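DUF3218 domain-containing protein (Pseudomonas aeruginosa, PDB 2IGS) is of unknown function, but belongs to a family grouped with the lysozyme clan, so a relationship to glycan-cleaving enzymes is possible though unproven. Local coordinates at residues N18-F23 / I73-T78. Numbering follows the deposited sequence.
Sequences NIYKGF and IANGVT
This is a small helix-to-helix packing contact, made by an aromatic ring edge and a water bridge, between helices 12-27 and 63-82 of a helix-rich domain. Phe23 and Tyr20 project from residues 18-23 and meet Gly76 and Asn75 of residues 73-78. Phe23 comes edge-on to the helix backbone at Gly76. Phe23 CZ lies 3.2 Å from Gly76 O, which sits near the ring plane, and Phe23 CE2 is 4.1 Å from Gly76 CA. The rim of the ring thus faces the carbonyl oxygen with its C-H side, an arrangement that is probably mildly attractive. Gly76 has no side chain, and the ring edge meets its backbone directly.

The Phe23 ring is also packed within its own helix. Phe23 CD2 sits over the centre of the Tyr20 ring, 4.1 Å above its plane. Ile79, farther along helix 63-82, and Ile95 of helix 87-113 touch both aromatic side chains, and Trp42 of helix 35-48 meets the Tyr20 ring edge-to-face.

The polar half joins Tyr20 to Asn75. The CG of Asn75 is anti to its backbone N (chi1 -177°), and the amide reaches toward the phenol. The two side chains cross at about a right angle, with ring and amide planes 23° apart. Tyr20 OH and Asn75 ND2 remain 3.7 Å apart, and one water links them. It lies in the plane of the Tyr20 ring, 2.6 Å from Tyr20 OH, and accepts a hydrogen bond of 3.1 Å from Asn75 ND2.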
loop_
_atom_site.group_PDB
_atom_site.type_symbol
_atom_site.label_atom_id
_atom_site.label_comp_id
_atom_site.label_asym_id
_atom_site.label_seq_id
_atom_site.Cartn_x
_atom_site.Cartn_y
_atom_site.Cartn_z
ATOM N N ASN F 18 -9.210 -37.647 -35.247
ATOM C CA ASN F 18 -9.716 -38.327 -36.442
ATOM C C ASN F 18 -9.949 -39.809 -36.212
ATOM O O ASN F 18 -10.961 -40.352 -36.641
ATOM C CB ASN F 18 -8.785 -38.096 -37.640
ATOM C CG ASN F 18 -9.047 -36.774 -38.324
ATOM O OD1 ASN F 18 -9.947 -36.028 -37.925
ATOM N ND2 ASN F 18 -8.277 -36.475 -39.369
ATOM N N ILE F 19 -8.994 -40.446 -35.545
ATOM C CA ILE F 19 -9.101 -41.842 -35.107
ATOM C C ILE F 19 -10.215 -42.042 -34.071
ATOM O O ILE F 19 -10.988 -43.000 -34.161
ATOM C CB ILE F 19 -7.769 -42.324 -34.501
ATOM C CG1 ILE F 19 -6.698 -42.407 -35.595
ATOM C CG2 ILE F 19 -7.945 -43.664 -33.824
ATOM C CD1 ILE F 19 -5.288 -42.553 -35.060
ATOM N N TYR F 20 -10.296 -41.142 -33.091
ATOM C CA TYR F 20 -11.320 -41.238 -32.072
ATOM C C TYR F 20 -12.746 -40.914 -32.573
ATOM O O TYR F 20 -13.730 -41.507 -32.090
ATOM C CB TYR F 20 -10.913 -40.428 -30.837
ATOM C CG TYR F 20 -9.944 -41.204 -29.951
ATOM C CD1 TYR F 20 -8.580 -41.293 -30.270
ATOM C CD2 TYR F 20 -10.404 -41.880 -28.829
ATOM C CE1 TYR F 20 -7.701 -42.034 -29.475
ATOM C CE2 TYR F 20 -9.542 -42.605 -28.028
ATOM C CZ TYR F 20 -8.197 -42.690 -28.356
ATOM O OH TYR F 20 -7.362 -43.402 -27.533
ATOM N N LYS F 21 -12.859 -40.017 -33.554
ATOM C CA LYS F 21 -14.135 -39.836 -34.255
ATOM C C LYS F 21 -14.637 -41.201 -34.810
ATOM O O LYS F 21 -15.825 -41.525 -34.738
ATOM C CB LYS F 21 -13.989 -38.766 -35.353
ATOM C CG LYS F 21 -15.306 -38.152 -35.818
ATOM C CD LYS F 21 -15.110 -36.937 -36.749
ATOM C CE LYS F 21 -16.394 -36.679 -37.547
ATOM N NZ LYS F 21 -16.520 -35.291 -38.114
ATOM N N GLY F 22 -13.699 -42.008 -35.298
ATOM C CA GLY F 22 -13.981 -43.325 -35.844
ATOM C C GLY F 22 -14.395 -44.364 -34.818
ATOM O O GLY F 22 -15.334 -45.130 -35.072
ATOM N N PHE F 23 -13.695 -44.407 -33.677
ATOM C CA PHE F 23 -14.092 -45.279 -32.569
ATOM C C PHE F 23 -15.489 -44.898 -32.069
ATOM O O PHE F 23 -16.312 -45.768 -31.855
ATOM C CB PHE F 23 -13.095 -45.239 -31.406
ATOM C CG PHE F 23 -11.739 -45.833 -31.715
ATOM C CD1 PHE F 23 -11.606 -46.953 -32.527
ATOM C CD2 PHE F 23 -10.598 -45.295 -31.135
ATOM C CE1 PHE F 23 -10.357 -47.511 -32.784
ATOM C CE2 PHE F 23 -9.327 -45.849 -31.380
ATOM C CZ PHE F 23 -9.218 -46.960 -32.205
ATOM N N ILE F 73 -0.481 -44.464 -31.079
ATOM C CA ILE F 73 -0.814 -45.255 -32.261
ATOM C C ILE F 73 -1.017 -46.723 -31.874
ATOM O O ILE F 73 -2.048 -47.322 -32.199
ATOM C CB ILE F 73 0.269 -45.069 -33.386
ATOM C CG1 ILE F 73 0.192 -43.665 -33.988
ATOM C CG2 ILE F 73 0.156 -46.158 -34.461
ATOM C CD1 ILE F 73 1.393 -43.297 -34.857
ATOM N N ALA F 74 -0.051 -47.288 -31.155
ATOM C CA ALA F 74 -0.156 -48.664 -30.657
ATOM C C ALA F 74 -1.415 -48.904 -29.810
ATOM O O ALA F 74 -2.032 -49.967 -29.894
ATOM C CB ALA F 74 1.090 -49.058 -29.888
ATOM N N ASN F 75 -1.806 -47.925 -29.012
ATOM C CA ASN F 75 -3.016 -48.061 -28.219
ATOM C C ASN F 75 -4.319 -48.035 -29.045
ATOM O O ASN F 75 -5.280 -48.755 -28.739
ATOM C CB ASN F 75 -3.060 -47.004 -27.123
ATOM C CG ASN F 75 -4.270 -47.150 -26.236
ATOM O OD1 ASN F 75 -4.370 -48.089 -25.449
ATOM N ND2 ASN F 75 -5.217 -46.235 -26.382
ATOM N N GLY F 76 -4.342 -47.200 -30.079
ATOM C CA GLY F 76 -5.450 -47.172 -31.021
ATOM C C GLY F 76 -5.616 -48.505 -31.706
ATOM O O GLY F 76 -6.740 -48.971 -31.874
ATOM N N VAL F 77 -4.494 -49.122 -32.101
ATOM C CA VAL F 77 -4.512 -50.477 -32.637
ATOM C C VAL F 77 -5.176 -51.460 -31.656
ATOM O O VAL F 77 -6.020 -52.268 -32.064
ATOM C CB VAL F 77 -3.102 -50.997 -33.081
ATOM C CG1 VAL F 77 -3.203 -52.440 -33.617
ATOM C CG2 VAL F 77 -2.485 -50.095 -34.155
ATOM N N THR F 78 -4.823 -51.403 -30.378
ATOM C CA THR F 78 -5.365 -52.405 -29.458
ATOM C C THR F 78 -6.866 -52.201 -29.195
ATOM O O THR F 78 -7.606 -53.178 -29.054
ATOM C CB THR F 78 -4.529 -52.604 -28.161
ATOM O OG1 THR F 78 -4.827 -51.581 -27.216
ATOM C CG2 THR F 78 -3.046 -52.607 -28.465
HETATM O O HOH W 1 -4.971 -43.954 -28.414
#